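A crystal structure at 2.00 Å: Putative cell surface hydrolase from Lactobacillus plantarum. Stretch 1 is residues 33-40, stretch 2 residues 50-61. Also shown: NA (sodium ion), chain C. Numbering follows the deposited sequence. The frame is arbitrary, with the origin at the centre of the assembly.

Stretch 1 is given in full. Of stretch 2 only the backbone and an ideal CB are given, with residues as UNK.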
# COMPACT_ATOMS: atom_id res chain seq x y z
N LYS A 33 2.94 -17.80 11.13
CA LYS A 33 3.94 -18.16 10.14
C LYS A 33 5.20 -17.21 10.22
O LYS A 33 5.07 -16.00 10.46
CB LYS A 33 3.24 -17.92 8.79
CG LYS A 33 3.54 -18.86 7.64
CD LYS A 33 2.36 -19.87 7.45
CE LYS A 33 2.45 -21.08 8.45
NZ LYS A 33 1.25 -22.03 8.44
N LYS A 34 6.41 -17.74 10.00
CA LYS A 34 7.56 -16.86 9.80
C LYS A 34 7.49 -16.36 8.35
O LYS A 34 7.39 -17.17 7.42
CB LYS A 34 8.88 -17.60 10.10
CG LYS A 34 10.10 -16.70 10.22
CD LYS A 34 11.42 -17.45 9.98
CE LYS A 34 12.46 -16.58 9.12
NZ LYS A 34 12.17 -16.31 7.61
N HIS A 35 7.48 -15.03 8.15
CA HIS A 35 7.57 -14.45 6.82
C HIS A 35 8.96 -13.83 6.67
O HIS A 35 9.38 -13.04 7.51
CB HIS A 35 6.50 -13.38 6.59
CG HIS A 35 5.10 -13.88 6.71
ND1 HIS A 35 4.37 -14.32 5.62
CD2 HIS A 35 4.27 -13.99 7.78
CE1 HIS A 35 3.17 -14.70 6.02
NE2 HIS A 35 3.08 -14.50 7.32
N SER A 36 9.69 -14.21 5.62
CA SER A 36 11.05 -13.67 5.51
C SER A 36 10.94 -12.21 5.03
O SER A 36 9.90 -11.82 4.51
CB SER A 36 11.94 -14.62 4.68
OG SER A 36 11.39 -14.84 3.40
N VAL A 37 11.91 -11.36 5.33
CA VAL A 37 11.83 -9.95 4.96
C VAL A 37 13.01 -9.56 4.07
O VAL A 37 14.13 -9.61 4.51
CB VAL A 37 11.82 -9.04 6.19
CG1 VAL A 37 11.86 -7.55 5.78
CG2 VAL A 37 10.63 -9.33 7.09
N LEU A 38 12.75 -9.21 2.81
CA LEU A 38 13.75 -8.65 1.91
C LEU A 38 13.48 -7.15 1.70
O LEU A 38 12.31 -6.77 1.52
CB LEU A 38 13.58 -9.33 0.56
CG LEU A 38 14.44 -8.82 -0.56
CD1 LEU A 38 15.92 -9.16 -0.38
CD2 LEU A 38 13.89 -9.35 -1.90
N LYS A 39 14.50 -6.28 1.79
CA LYS A 39 14.29 -4.82 1.65
C LYS A 39 15.09 -4.31 0.50
O LYS A 39 16.31 -4.56 0.45
CB LYS A 39 14.74 -4.02 2.88
CG LYS A 39 13.92 -4.24 4.11
CD LYS A 39 13.77 -2.93 4.94
CE LYS A 39 12.95 -3.17 6.27
NZ LYS A 39 13.67 -4.07 7.25
N LEU A 40 14.42 -3.58 -0.40
CA LEU A 40 15.07 -2.91 -1.53
C LEU A 40 14.93 -1.42 -1.30
O LEU A 40 13.82 -0.93 -0.92
CB LEU A 40 14.41 -3.26 -2.86
CG LEU A 40 14.71 -4.55 -3.59
CD1 LEU A 40 14.35 -5.84 -2.72
CD2 LEU A 40 13.95 -4.56 -5.00
N UNK A 50 20.12 -3.71 -1.56
CA UNK A 50 19.33 -4.84 -0.98
C UNK A 50 19.74 -5.17 0.42
O UNK A 50 20.91 -5.11 0.76
CB UNK A 50 19.47 -6.10 -1.84
N UNK A 51 18.77 -5.53 1.23
CA UNK A 51 18.96 -5.91 2.61
C UNK A 51 18.07 -7.15 2.83
O UNK A 51 16.98 -7.25 2.21
CB UNK A 51 18.62 -4.77 3.57
N UNK A 52 18.50 -8.10 3.67
CA UNK A 52 17.66 -9.25 4.08
C UNK A 52 17.63 -10.30 2.98
O UNK A 52 18.56 -10.34 2.15
CB UNK A 52 16.24 -8.80 4.41
N UNK A 53 16.57 -11.14 2.96
CA UNK A 53 16.46 -12.17 1.89
C UNK A 53 15.18 -12.95 1.95
O UNK A 53 14.50 -12.91 2.92
CB UNK A 53 17.63 -13.15 1.97
N UNK A 54 14.87 -13.67 0.88
CA UNK A 54 13.72 -14.55 0.83
C UNK A 54 14.23 -15.96 1.07
O UNK A 54 15.12 -16.44 0.34
CB UNK A 54 12.97 -14.44 -0.50
N UNK A 55 13.68 -16.64 2.09
CA UNK A 55 13.94 -18.06 2.32
C UNK A 55 13.50 -18.84 1.10
O UNK A 55 12.46 -18.50 0.51
CB UNK A 55 13.22 -18.56 3.57
N UNK A 56 14.24 -19.90 0.70
CA UNK A 56 13.91 -20.63 -0.55
C UNK A 56 12.61 -21.44 -0.51
O UNK A 56 12.04 -21.78 -1.56
CB UNK A 56 15.06 -21.58 -0.89
N UNK A 57 12.13 -21.75 0.68
CA UNK A 57 10.81 -22.41 0.81
C UNK A 57 9.67 -21.50 1.31
O UNK A 57 8.59 -21.99 1.60
CB UNK A 57 10.94 -23.60 1.77
N UNK A 58 9.90 -20.19 1.44
CA UNK A 58 8.85 -19.25 1.95
C UNK A 58 7.88 -18.93 0.77
O UNK A 58 8.30 -18.37 -0.24
CB UNK A 58 9.48 -17.97 2.50
N UNK A 59 6.61 -19.33 0.93
CA UNK A 59 5.54 -19.13 -0.04
C UNK A 59 4.98 -17.67 0.02
O UNK A 59 4.30 -17.24 -0.89
CB UNK A 59 4.42 -20.14 0.22
N UNK A 60 5.26 -16.95 1.10
CA UNK A 60 4.69 -15.61 1.30
C UNK A 60 5.68 -14.62 1.91
O UNK A 60 5.52 -14.16 3.07
CB UNK A 60 3.45 -15.70 2.20
N UNK A 61 6.77 -14.32 1.15
CA UNK A 61 7.74 -13.41 1.72
C UNK A 61 7.22 -11.96 1.69
O UNK A 61 6.40 -11.60 0.83
CB UNK A 61 9.07 -13.52 0.97
NA NA C . 5.29 -14.22 11.66

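Residues 37-40 of stretch 1 form a strand, and the first positions of stretch 2 run antiparallel to it; beyond them the chain turns and comes back past His-35 and Ser-36.

Position 50 has extended backbone angles, and its ideal CB lies on the same face of the sheet as Leu-40, 4.9 Å from Leu-38 CD1. A long apolar or aromatic side chain could lie over the leucines; a small one would make less contact with Leu-40. The residue is Tyr-50, whose CE1 packs 3.7 Å from Leu-40 CG.

Position 51 is paired with Lys-39 and shares its face. The backbone does the work here, so many residues would suit, small or β-branched polar ones among them. It is Ser-51: its O accepts from Lys-39 N at 2.7 Å, almost linearly, and its N donates to Lys-39 O at 2.8 Å, while Ser-51 CB and Lys-39 CB are 3.8 Å apart.

At position 52 phi is +78°, which by itself favours glycine, and the ideal CB would fall 2.3 Å from Val-37 O, a clash. Both arguments lead to Gly-52, whose CA comes within 3.6 Å of Val-37 O in a CA-H...O contact.

Position 53 points its CB away from stretch 1, so almost any polar or small residue would serve. It is Ser-53; its N gives a longer hydrogen bond to Val-37 O, 3.3 Å, and water 3 links its O to Val-37 N.

The CB of position 54 points sideways, 5.3 Å from Leu-38 CB. A branched or flexible aliphatic chain could reach the leucine. Ile-54 does so, with CD1 3.3 Å from Leu-38 CB.

Position 55 points toward stretch 1, its CB 4.2 Å from Ser-36 OG; a small residue fits easily. In Ala-55 the important atom is N, which donates to Ser-36 OG at 3.2 Å.

Positions 56 and 57, with phi/psi of -69/-20 and -106/7, are the middle of a type I turn, and position 59 is likewise out of contact. Small or polar residues suit, Asn being common in turns: Ala-56, Asn-57 and Asn-59. The turn closes with a hydrogen bond from N of position 58 to Ala-55 O, 3.2 Å.

Position 58 aims at two donors, Ser-36 N and Ser-36 OG. A short side chain bearing an acceptor suits; Asn could offer one, but a carboxylate offers two oxygens, one for Ser-36 and one for the N of position 60. Asp-58 OD2 accepts from Ser-36 N at 2.7 Å and from Ser-36 OG at 2.6 Å. Asp-58 OD1 accepts from the N of position 60 at 2.9 Å, and water 1 bridges OD1 to Lys-34 O.

At position 60 the backbone O already satisfies His-35 ND1, at 2.8 Å and at the ring edge, so ND1 does not select the side chain. The sideways CB leaves room along the imidazole edge for polar, acidic or longer aliphatic chains. It is Glu-60, with OE2 3.0 Å from His-35 CE1.

Position 61 has a phi of -75°, common to many residues, and a sideways CB 3.6 Å from Ser-36 OG, which suits a compact side chain such as Ala, Val or Pro. It is Pro-61, its CB 3.8 Å from Ser-36 OG.

Stretch 2 50-61: YSGSIAANDNEP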
# COMPACT_ATOMS: atom_id res chain seq x y z
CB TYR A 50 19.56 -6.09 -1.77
CG TYR A 50 19.10 -6.02 -3.21
CD1 TYR A 50 17.90 -6.54 -3.58
CD2 TYR A 50 19.89 -5.47 -4.18
CE1 TYR A 50 17.49 -6.52 -4.90
CE2 TYR A 50 19.48 -5.43 -5.52
CZ TYR A 50 18.27 -5.97 -5.86
OH TYR A 50 17.82 -5.94 -7.17
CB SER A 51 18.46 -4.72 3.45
OG SER A 51 19.12 -4.71 4.69
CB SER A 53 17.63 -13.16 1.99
OG SER A 53 17.52 -13.83 3.24
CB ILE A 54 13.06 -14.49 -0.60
CG1 ILE A 54 12.62 -13.06 -0.99
CG2 ILE A 54 11.90 -15.48 -0.74
CD1 ILE A 54 12.12 -12.25 0.15
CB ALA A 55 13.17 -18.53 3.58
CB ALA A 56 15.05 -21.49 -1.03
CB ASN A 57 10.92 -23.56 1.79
CG ASN A 57 11.45 -23.10 3.14
OD1 ASN A 57 12.02 -22.02 3.25
ND2 ASN A 57 11.30 -23.94 4.16
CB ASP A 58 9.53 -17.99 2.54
CG ASP A 58 8.55 -16.99 3.18
OD1 ASP A 58 7.30 -17.17 3.15
OD2 ASP A 58 9.03 -15.97 3.72
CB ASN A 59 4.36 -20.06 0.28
CG ASN A 59 4.69 -21.56 0.16
OD1 ASN A 59 5.66 -21.98 -0.54
ND2 ASN A 59 3.85 -22.39 0.84
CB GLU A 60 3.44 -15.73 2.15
CG GLU A 60 2.56 -14.55 2.07
CD GLU A 60 1.21 -14.90 2.65
OE1 GLU A 60 0.29 -15.20 1.86
OE2 GLU A 60 1.12 -14.95 3.90
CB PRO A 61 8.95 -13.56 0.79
CG PRO A 61 8.34 -14.04 -0.53
CD PRO A 61 7.22 -14.91 -0.12
O HOH W 1 5.85 -17.55 5.31
O HOH W 2 7.19 -13.47 10.47
O HOH W 3 14.21 -12.67 5.97
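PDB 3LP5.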